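Local coordinates for clavulanic acid biosynthesis oligopeptide binding protein 2 (Streptomyces clavuligerus, PDB 2WOL) that probably binds oligopeptides or related solutes as an extracellular solute-binding protein, and belongs to the biosynthetic pathway of the beta-lactamase inhibitor clavulanic acid in this organism, at residues H320-V325 / H520-P525; Q326-K331 / A414-E419; F391-G396 / L446-T451. One frame throughout, in Å; residues are numbered along the deposited sequence.

In the fold
Following the chain from the N terminus, helix 319-327 comes first and supplies one side of contact 1, and the chain after its last turn supplies one side of contact 2. The chain then passes through strand 391-398, the first partner of contact 3, and helix 401-414, whose C-terminal turn, just before strand 418-425, closes contact 2. Contact 3 closes next, at strand 448-453, so contacts 2 and 3 cross. Contact 1 closes last, where helix 503-520 gives way to strand 523-534, and encloses both others. Together they seat helix 319-327 and the chain after it against the start of strand 523-534 and the end of helix 401-414, while contact 3 pairs strands of the same mixed sheet.

Contact 1 (H320-V325 / H520-P525); sequences HVRRAV and HAVLLP
Arg322, on helix 319-327, packs against Ala521 with their CA atoms 5.7 Å apart, just where the chain leaves helix 503-520 and turns into strand 523-534. Ala521 has positive phi (64°), the first residue to break from helical angles, and its small side chain suits the close approach of the helix: CB lies 3.9 Å from Arg322 CB and also meets the CG methylene of Arg323.

The polar part of the contact is made by the Arg322 guanidinium. The Arg322 chain bends at chi3 (-62°), which turns NE toward the His520 carbonyl, and the group presents its NE side edge-on to it. Arg322 NE reaches His520 O at 2.8 Å, nearly along the C=O axis, and Arg322 NH2 reaches the same His520 O at 2.8 Å, on a lone pair in the carbonyl plane. The oxygen sits only 2° out of the guanidinium plane. Val522 runs beside Arg322, pointing the same way, and lays CG1 over one face of the guanidinium, 3.5 Å from Arg322 NE. Farther along the helix, Val325 CG1 meets Leu524 CD2 at 4.3 Å in a looser apolar touch.

Arginine suits this place because its remaining nitrogen, NH1, is used as well, on Phe316 O, while Arg323 sends NH2 to Glu519 O and NE to Tyr365. Two neighbouring arginines of one helix thus bind carbonyls of the last turn of another. Such a helix end carries a partial negative charge, so the cationic groups would probably be favoured there, and the paired N-H bonds to one oxygen fix the rotation of the Arg322 guanidinium.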
loop_
_atom_site.group_PDB
_atom_site.type_symbol
_atom_site.label_atom_id
_atom_site.label_comp_id
_atom_site.label_asym_id
_atom_site.label_seq_id
_atom_site.Cartn_x
_atom_site.Cartn_y
_atom_site.Cartn_z
ATOM N N HIS A 320 -24.266 0.230 -20.182
ATOM C CA HIS A 320 -25.132 1.389 -19.977
ATOM C C HIS A 320 -25.728 1.452 -18.582
ATOM O O HIS A 320 -25.936 2.542 -18.046
ATOM C CB HIS A 320 -26.179 1.471 -21.082
ATOM C CG HIS A 320 -25.574 1.709 -22.423
ATOM N ND1 HIS A 320 -25.497 0.738 -23.397
ATOM C CD2 HIS A 320 -24.950 2.799 -22.926
ATOM C CE1 HIS A 320 -24.874 1.231 -24.454
ATOM N NE2 HIS A 320 -24.530 2.479 -24.192
ATOM N N VAL A 321 -25.972 0.285 -17.991
ATOM C CA VAL A 321 -26.301 0.212 -16.570
ATOM C C VAL A 321 -25.150 0.815 -15.761
ATOM O O VAL A 321 -25.371 1.623 -14.859
ATOM C CB VAL A 321 -26.579 -1.240 -16.129
ATOM C CG1 VAL A 321 -26.505 -1.382 -14.614
ATOM C CG2 VAL A 321 -27.937 -1.694 -16.653
ATOM N N ARG A 322 -23.921 0.443 -16.117
ATOM C CA ARG A 322 -22.752 0.885 -15.359
ATOM C C ARG A 322 -22.531 2.386 -15.510
ATOM O O ARG A 322 -22.217 3.067 -14.539
ATOM C CB ARG A 322 -21.508 0.092 -15.763
ATOM C CG ARG A 322 -21.683 -1.419 -15.592
ATOM C CD ARG A 322 -20.361 -2.170 -15.642
ATOM N NE ARG A 322 -19.656 -2.033 -16.917
ATOM C CZ ARG A 322 -19.777 -2.872 -17.947
ATOM N NH1 ARG A 322 -20.599 -3.917 -17.879
ATOM N NH2 ARG A 322 -19.077 -2.658 -19.051
ATOM N N ARG A 323 -22.717 2.897 -16.725
ATOM C CA ARG A 323 -22.597 4.336 -16.971
ATOM C C ARG A 323 -23.701 5.132 -16.282
ATOM O O ARG A 323 -23.454 6.233 -15.791
ATOM C CB ARG A 323 -22.549 4.635 -18.474
ATOM C CG ARG A 323 -21.265 4.130 -19.116
ATOM C CD ARG A 323 -21.209 4.382 -20.606
ATOM N NE ARG A 323 -19.933 3.911 -21.138
ATOM C CZ ARG A 323 -19.695 3.640 -22.420
ATOM N NH1 ARG A 323 -20.641 3.803 -23.343
ATOM N NH2 ARG A 323 -18.497 3.205 -22.780
ATOM N N ALA A 324 -24.911 4.574 -16.239
ATOM C CA ALA A 324 -26.008 5.202 -15.511
ATOM C C ALA A 324 -25.614 5.438 -14.059
ATOM O O ALA A 324 -25.832 6.518 -13.519
ATOM C CB ALA A 324 -27.264 4.350 -15.591
ATOM N N VAL A 325 -25.012 4.426 -13.443
ATOM C CA VAL A 325 -24.562 4.528 -12.059
ATOM C C VAL A 325 -23.506 5.632 -11.899
ATOM O O VAL A 325 -23.570 6.424 -10.954
ATOM C CB VAL A 325 -24.033 3.175 -11.535
ATOM C CG1 VAL A 325 -23.376 3.332 -10.163
ATOM C CG2 VAL A 325 -25.170 2.158 -11.474
ATOM N N HIS A 520 -15.012 1.115 -19.876
ATOM C CA HIS A 520 -15.752 -0.052 -19.377
ATOM C C HIS A 520 -16.738 0.307 -18.265
ATOM O O HIS A 520 -17.730 -0.396 -18.064
ATOM C CB HIS A 520 -14.798 -1.130 -18.863
ATOM C CG HIS A 520 -14.174 -1.954 -19.946
ATOM N ND1 HIS A 520 -14.876 -2.903 -20.657
ATOM C CD2 HIS A 520 -12.907 -1.985 -20.423
ATOM C CE1 HIS A 520 -14.071 -3.477 -21.534
ATOM N NE2 HIS A 520 -12.871 -2.938 -21.412
ATOM N N ALA A 521 -16.438 1.385 -17.534
ATOM C CA ALA A 521 -17.300 1.910 -16.462
ATOM C C ALA A 521 -17.493 0.949 -15.272
ATOM O O ALA A 521 -18.437 1.089 -14.491
ATOM C CB ALA A 521 -18.655 2.390 -17.026
ATOM N N VAL A 522 -16.579 -0.009 -15.131
ATOM C CA VAL A 522 -16.652 -0.988 -14.040
ATOM C C VAL A 522 -16.174 -0.439 -12.692
ATOM O O VAL A 522 -16.516 -0.989 -11.648
ATOM C CB VAL A 522 -15.909 -2.306 -14.375
ATOM C CG1 VAL A 522 -16.652 -3.082 -15.463
ATOM C CG2 VAL A 522 -14.467 -2.037 -14.794
ATOM N N LEU A 523 -15.400 0.646 -12.720
ATOM C CA LEU A 523 -14.927 1.286 -11.491
ATOM C C LEU A 523 -15.405 2.730 -11.422
ATOM O O LEU A 523 -15.174 3.507 -12.351
ATOM C CB LEU A 523 -13.396 1.240 -11.396
ATOM C CG LEU A 523 -12.713 -0.136 -11.435
ATOM C CD1 LEU A 523 -11.205 0.009 -11.314
ATOM C CD2 LEU A 523 -13.251 -1.054 -10.345
ATOM N N LEU A 524 -16.073 3.064 -10.320
ATOM C CA LEU A 524 -16.519 4.424 -10.036
ATOM C C LEU A 524 -15.606 5.034 -8.973
ATOM O O LEU A 524 -15.714 4.696 -7.791
ATOM C CB LEU A 524 -17.978 4.426 -9.560
ATOM C CG LEU A 524 -18.561 5.695 -8.922
ATOM C CD1 LEU A 524 -18.469 6.915 -9.847
ATOM C CD2 LEU A 524 -20.003 5.456 -8.507
ATOM N N PRO A 525 -14.694 5.929 -9.394
ATOM C CA PRO A 525 -13.782 6.582 -8.460
ATOM C C PRO A 525 -14.545 7.571 -7.596
ATOM O O PRO A 525 -15.400 8.298 -8.104
ATOM C CB PRO A 525 -12.798 7.333 -9.369
ATOM C CG PRO A 525 -13.142 6.979 -10.765
ATOM C CD PRO A 525 -14.501 6.386 -10.780
#

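Contact 2 (Q326-K331 / A414-E419); sequences QYAADK and ARVGIE
Arg415 reaches across to the backbone of Ala328, joining the C-terminal end of helix 401-414, which closes in a Schellman motif, to the chain that leaves helix 319-327. Gly417 is the C-prime residue of that motif; its positive phi (81°) comes easily to glycine, and its N bonds to Ala414 O as the chain turns toward strand 418-425.

The guanidinium of Arg415 is turned edge-on to Ala328. The Arg415 side chain bends at chi3 (-61°), which places NE for its bond to Ser412 O, and Arg415 NH2 donates to Ala328 O at 2.8 Å. The oxygen lies 5° from the guanidinium plane, whereas the donor stands well above the carbonyl plane. The same NH2 also bonds to Arg372 O, so several carbonyls hold the group.

Asp330 comes to it obliquely, with CB 3.7 Å from Arg415 NH2. Asp330 is the N-cap of the helix that follows: OD1 accepts from Leu333 N, while OD2 makes a salt bridge to Arg372. Asp330 OD2 lies 4.2 Å from Arg415 NH1, well out of the guanidinium plane, near enough that the opposite charges would probably attract, though no N-H points at the oxygen. A short acidic side chain suits this helix start.

Beside the polar group, apolar side chains meet. Ala328, which also touches Leu413, points its methyl toward the turn, and Ala328 CB rests 4.0 Å from Val416 CG2.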
loop_
_atom_site.group_PDB
_atom_site.type_symbol
_atom_site.label_atom_id
_atom_site.label_comp_id
_atom_site.label_asym_id
_atom_site.label_seq_id
_atom_site.Cartn_x
_atom_site.Cartn_y
_atom_site.Cartn_z
ATOM N N GLN A 326 -22.559 5.699 -12.834
ATOM C CA GLN A 326 -21.520 6.728 -12.778
ATOM C C GLN A 326 -22.136 8.129 -12.853
ATOM O O GLN A 326 -21.802 8.993 -12.050
ATOM C CB GLN A 326 -20.489 6.535 -13.890
ATOM C CG GLN A 326 -19.864 5.134 -13.958
ATOM C CD GLN A 326 -18.418 5.065 -13.490
ATOM O OE1 GLN A 326 -17.798 6.075 -13.141
ATOM N NE2 GLN A 326 -17.862 3.860 -13.516
ATOM N N TYR A 327 -23.048 8.344 -13.800
ATOM C CA TYR A 327 -23.689 9.653 -13.959
ATOM C C TYR A 327 -24.546 10.052 -12.761
ATOM O O TYR A 327 -24.630 11.236 -12.429
ATOM C CB TYR A 327 -24.560 9.683 -15.215
ATOM C CG TYR A 327 -23.810 9.849 -16.514
ATOM C CD1 TYR A 327 -23.890 8.878 -17.512
ATOM C CD2 TYR A 327 -23.041 10.986 -16.761
ATOM C CE1 TYR A 327 -23.217 9.022 -18.713
ATOM C CE2 TYR A 327 -22.359 11.142 -17.964
ATOM C CZ TYR A 327 -22.453 10.157 -18.940
ATOM O OH TYR A 327 -21.783 10.297 -20.138
ATOM N N ALA A 328 -25.193 9.070 -12.130
ATOM C CA ALA A 328 -26.120 9.336 -11.024
ATOM C C ALA A 328 -25.452 9.391 -9.650
ATOM O O ALA A 328 -26.123 9.562 -8.635
ATOM C CB ALA A 328 -27.263 8.323 -11.026
ATOM N N ALA A 329 -24.131 9.253 -9.623
ATOM C CA ALA A 329 -23.380 9.353 -8.379
ATOM C C ALA A 329 -23.351 10.801 -7.905
ATOM O O ALA A 329 -22.933 11.697 -8.639
ATOM C CB ALA A 329 -21.957 8.826 -8.574
ATOM N N ASP A 330 -23.824 11.031 -6.683
ATOM C CA ASP A 330 -23.706 12.346 -6.066
ATOM C C ASP A 330 -22.349 12.392 -5.378
ATOM O O ASP A 330 -22.203 11.930 -4.249
ATOM C CB ASP A 330 -24.850 12.581 -5.071
ATOM C CG ASP A 330 -24.825 13.975 -4.449
ATOM O OD1 ASP A 330 -23.756 14.615 -4.423
ATOM O OD2 ASP A 330 -25.891 14.423 -3.976
ATOM N N LYS A 331 -21.357 12.939 -6.077
ATOM C CA LYS A 331 -19.967 12.904 -5.609
ATOM C C LYS A 331 -19.766 13.690 -4.316
ATOM O O LYS A 331 -18.896 13.360 -3.509
ATOM C CB LYS A 331 -19.013 13.427 -6.689
ATOM C CG LYS A 331 -19.029 12.675 -8.040
ATOM C CD LYS A 331 -18.643 11.189 -7.946
ATOM C CE LYS A 331 -17.222 10.966 -7.429
ATOM N NZ LYS A 331 -16.153 11.467 -8.348
ATOM N N ALA A 414 -31.247 6.076 -6.117
ATOM C CA ALA A 414 -32.709 6.061 -5.972
ATOM C C ALA A 414 -33.369 7.156 -6.810
ATOM O O ALA A 414 -34.518 7.020 -7.229
ATOM C CB ALA A 414 -33.105 6.198 -4.511
ATOM N N ARG A 415 -32.626 8.230 -7.069
ATOM C CA ARG A 415 -33.124 9.373 -7.837
ATOM C C ARG A 415 -33.479 9.038 -9.290
ATOM O O ARG A 415 -34.243 9.772 -9.922
ATOM C CB ARG A 415 -32.112 10.520 -7.798
ATOM C CG ARG A 415 -31.828 11.042 -6.397
ATOM C CD ARG A 415 -30.770 12.135 -6.405
ATOM N NE ARG A 415 -29.495 11.653 -6.936
ATOM C CZ ARG A 415 -28.475 12.434 -7.280
ATOM N NH1 ARG A 415 -28.562 13.756 -7.158
ATOM N NH2 ARG A 415 -27.360 11.889 -7.755
ATOM N N VAL A 416 -32.923 7.945 -9.812
ATOM C CA VAL A 416 -33.215 7.495 -11.178
ATOM C C VAL A 416 -33.848 6.094 -11.194
ATOM O O VAL A 416 -33.825 5.393 -12.209
ATOM C CB VAL A 416 -31.961 7.568 -12.099
ATOM C CG1 VAL A 416 -31.505 9.014 -12.266
ATOM C CG2 VAL A 416 -30.824 6.697 -11.563
ATOM N N GLY A 417 -34.412 5.696 -10.056
ATOM C CA GLY A 417 -35.153 4.439 -9.962
ATOM C C GLY A 417 -34.306 3.194 -9.793
ATOM O O GLY A 417 -34.805 2.076 -9.938
ATOM N N ILE A 418 -33.022 3.374 -9.495
ATOM C CA ILE A 418 -32.170 2.243 -9.152
ATOM C C ILE A 418 -32.300 2.022 -7.651
ATOM O O ILE A 418 -31.806 2.823 -6.850
ATOM C CB ILE A 418 -30.698 2.455 -9.581
ATOM C CG1 ILE A 418 -30.622 2.693 -11.095
ATOM C CG2 ILE A 418 -29.854 1.247 -9.179
ATOM C CD1 ILE A 418 -29.267 3.186 -11.604
ATOM N N GLU A 419 -32.990 0.942 -7.290
ATOM C CA GLU A 419 -33.333 0.647 -5.902
ATOM C C GLU A 419 -32.355 -0.368 -5.337
ATOM O O GLU A 419 -32.392 -1.549 -5.693
ATOM C CB GLU A 419 -34.758 0.092 -5.800
ATOM C CG GLU A 419 -35.847 0.999 -6.350
ATOM C CD GLU A 419 -37.207 0.317 -6.373
ATOM O OE1 GLU A 419 -37.441 -0.586 -5.537
ATOM O OE2 GLU A 419 -38.040 0.684 -7.230
#

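Contact 3 (F391-G396 / L446-T451); sequences FRAVIG and LGLLVT
Ile395 and Leu448 are bridge partners, CA atoms 4.6 Å apart, in a parallel pair of strands, 391-398 and 448-453, within the mixed sheet; the axes of the paired segments lie at 18° to each other. Strand 391-398 also pairs in parallel with 418-425, and helix 401-414 makes the beta-alpha-beta crossover between those two.

The backbone supplies a ladder of hydrogen bonds. Gly396 N donates to Leu448 O at 2.8 Å, and Val450 N to Gly396 O at 3.0 Å. At the entry to the pairing the bond from Leu448 N to Val394 O is weak, 3.4 Å. Here a water accepts from both Val394 N and Gly447 N, bridging the two segments where Leu446 and Gly447 lead into the strand. Weaker CA-H...O contacts, from Ile395 CA to Leu448 O and from Leu449 CA to Gly396 O, fill in between.

Apolar contacts follow the two faces. On the face of Ile395 and Leu448, the branched isoleucine has CG1 anti to the backbone N (chi1 -176°), which brings that carbon to 3.8 Å from Leu448 CB; these two side chains cross obliquely. Ile395 CD1 ends 3.6 Å from Val450 CG2. Val409 of helix 401-414 packs on Ile395, and Val405 on Val450, so beta-branched residues line the sheet beneath the helix. On the face of Leu449, two leucine ends lean over the side of Gly396 on which a CB would stand, where it would come too close to Leu449 CD2 and Leu446 CD1, so glycine suits the place; Leu449 CD2 is 3.9 Å from Gly396 CA. Leu446 CD2 also reaches Val394 CG1 at 3.7 Å.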
loop_
_atom_site.group_PDB
_atom_site.type_symbol
_atom_site.label_atom_id
_atom_site.label_comp_id
_atom_site.label_asym_id
_atom_site.label_seq_id
_atom_site.Cartn_x
_atom_site.Cartn_y
_atom_site.Cartn_z
ATOM N N PHE A 391 -34.030 -0.399 -11.844
ATOM C CA PHE A 391 -33.968 -1.819 -11.514
ATOM C C PHE A 391 -33.599 -1.967 -10.047
ATOM O O PHE A 391 -33.278 -0.983 -9.380
ATOM C CB PHE A 391 -32.934 -2.547 -12.395
ATOM C CG PHE A 391 -31.546 -1.967 -12.313
ATOM C CD1 PHE A 391 -30.638 -2.434 -11.363
ATOM C CD2 PHE A 391 -31.142 -0.963 -13.193
ATOM C CE1 PHE A 391 -29.358 -1.900 -11.278
ATOM C CE2 PHE A 391 -29.863 -0.417 -13.113
ATOM C CZ PHE A 391 -28.971 -0.890 -12.157
ATOM N N ARG A 392 -33.634 -3.200 -9.558
ATOM C CA ARG A 392 -33.221 -3.498 -8.192
ATOM C C ARG A 392 -31.873 -4.205 -8.181
ATOM O O ARG A 392 -31.573 -5.010 -9.067
ATOM C CB ARG A 392 -34.285 -4.332 -7.473
ATOM C CG ARG A 392 -35.563 -3.560 -7.209
ATOM C CD ARG A 392 -36.448 -4.256 -6.195
ATOM N NE ARG A 392 -37.668 -3.491 -5.944
ATOM C CZ ARG A 392 -38.668 -3.896 -5.164
ATOM N NH1 ARG A 392 -38.608 -5.070 -4.546
ATOM N NH2 ARG A 392 -39.735 -3.121 -5.006
ATOM N N ALA A 393 -31.053 -3.875 -7.186
ATOM C CA ALA A 393 -29.733 -4.482 -7.041
ATOM C C ALA A 393 -29.258 -4.442 -5.593
ATOM O O ALA A 393 -29.926 -3.872 -4.726
ATOM C CB ALA A 393 -28.718 -3.805 -7.972
ATOM N N VAL A 394 -28.106 -5.062 -5.348
ATOM C CA VAL A 394 -27.511 -5.138 -4.017
ATOM C C VAL A 394 -26.087 -4.590 -4.046
ATOM O O VAL A 394 -25.293 -4.935 -4.926
ATOM C CB VAL A 394 -27.490 -6.601 -3.476
ATOM C CG1 VAL A 394 -26.900 -6.661 -2.075
ATOM C CG2 VAL A 394 -28.895 -7.197 -3.477
ATOM N N ILE A 395 -25.781 -3.737 -3.070
ATOM C CA ILE A 395 -24.426 -3.234 -2.869
ATOM C C ILE A 395 -23.785 -3.912 -1.655
ATOM O O ILE A 395 -24.378 -3.959 -0.574
ATOM C CB ILE A 395 -24.382 -1.674 -2.760
ATOM C CG1 ILE A 395 -22.932 -1.179 -2.643
ATOM C CG2 ILE A 395 -25.288 -1.151 -1.620
ATOM C CD1 ILE A 395 -22.755 0.304 -2.958
ATOM N N GLY A 396 -22.584 -4.449 -1.853
ATOM C CA GLY A 396 -21.826 -5.082 -0.776
ATOM C C GLY A 396 -20.908 -4.091 -0.087
ATOM O O GLY A 396 -20.299 -3.239 -0.739
ATOM N N LEU A 446 -23.737 -9.468 -5.547
ATOM C CA LEU A 446 -23.239 -8.131 -5.225
ATOM C C LEU A 446 -22.810 -7.387 -6.487
ATOM O O LEU A 446 -21.642 -7.422 -6.889
ATOM C CB LEU A 446 -22.091 -8.215 -4.209
ATOM C CG LEU A 446 -22.410 -9.003 -2.929
ATOM C CD1 LEU A 446 -21.196 -9.140 -2.019
ATOM C CD2 LEU A 446 -23.591 -8.386 -2.172
ATOM N N GLY A 447 -23.779 -6.721 -7.109
ATOM C CA GLY A 447 -23.569 -5.995 -8.359
ATOM C C GLY A 447 -22.685 -4.775 -8.191
ATOM O O GLY A 447 -22.016 -4.359 -9.139
ATOM N N LEU A 448 -22.709 -4.202 -6.986
ATOM C CA LEU A 448 -21.806 -3.116 -6.608
ATOM C C LEU A 448 -21.077 -3.474 -5.321
ATOM O O LEU A 448 -21.629 -4.174 -4.466
ATOM C CB LEU A 448 -22.567 -1.798 -6.407
ATOM C CG LEU A 448 -23.576 -1.352 -7.467
ATOM C CD1 LEU A 448 -24.988 -1.703 -7.009
ATOM C CD2 LEU A 448 -23.473 0.136 -7.737
ATOM N N LEU A 449 -19.847 -2.981 -5.189
ATOM C CA LEU A 449 -19.013 -3.229 -4.010
ATOM C C LEU A 449 -18.282 -1.958 -3.617
ATOM O O LEU A 449 -17.697 -1.287 -4.475
ATOM C CB LEU A 449 -17.985 -4.329 -4.296
ATOM C CG LEU A 449 -18.512 -5.753 -4.491
ATOM C CD1 LEU A 449 -17.449 -6.641 -5.125
ATOM C CD2 LEU A 449 -18.969 -6.326 -3.145
ATOM N N VAL A 450 -18.311 -1.632 -2.326
ATOM C CA VAL A 450 -17.558 -0.496 -1.799
ATOM C C VAL A 450 -16.217 -0.988 -1.282
ATOM O O VAL A 450 -16.155 -1.940 -0.503
ATOM C CB VAL A 450 -18.305 0.209 -0.637
ATOM C CG1 VAL A 450 -17.473 1.376 -0.075
ATOM C CG2 VAL A 450 -19.665 0.702 -1.091
ATOM N N THR A 451 -15.136 -0.341 -1.705
ATOM C CA THR A 451 -13.829 -0.693 -1.170
ATOM C C THR A 451 -12.835 0.460 -1.227
ATOM O O THR A 451 -13.137 1.526 -1.759
ATOM C CB THR A 451 -13.258 -1.977 -1.838
ATOM O OG1 THR A 451 -12.210 -2.511 -1.020
ATOM C CG2 THR A 451 -12.736 -1.702 -3.240
HETATM O O HOH W 1 -26.894 -6.705 -7.468
#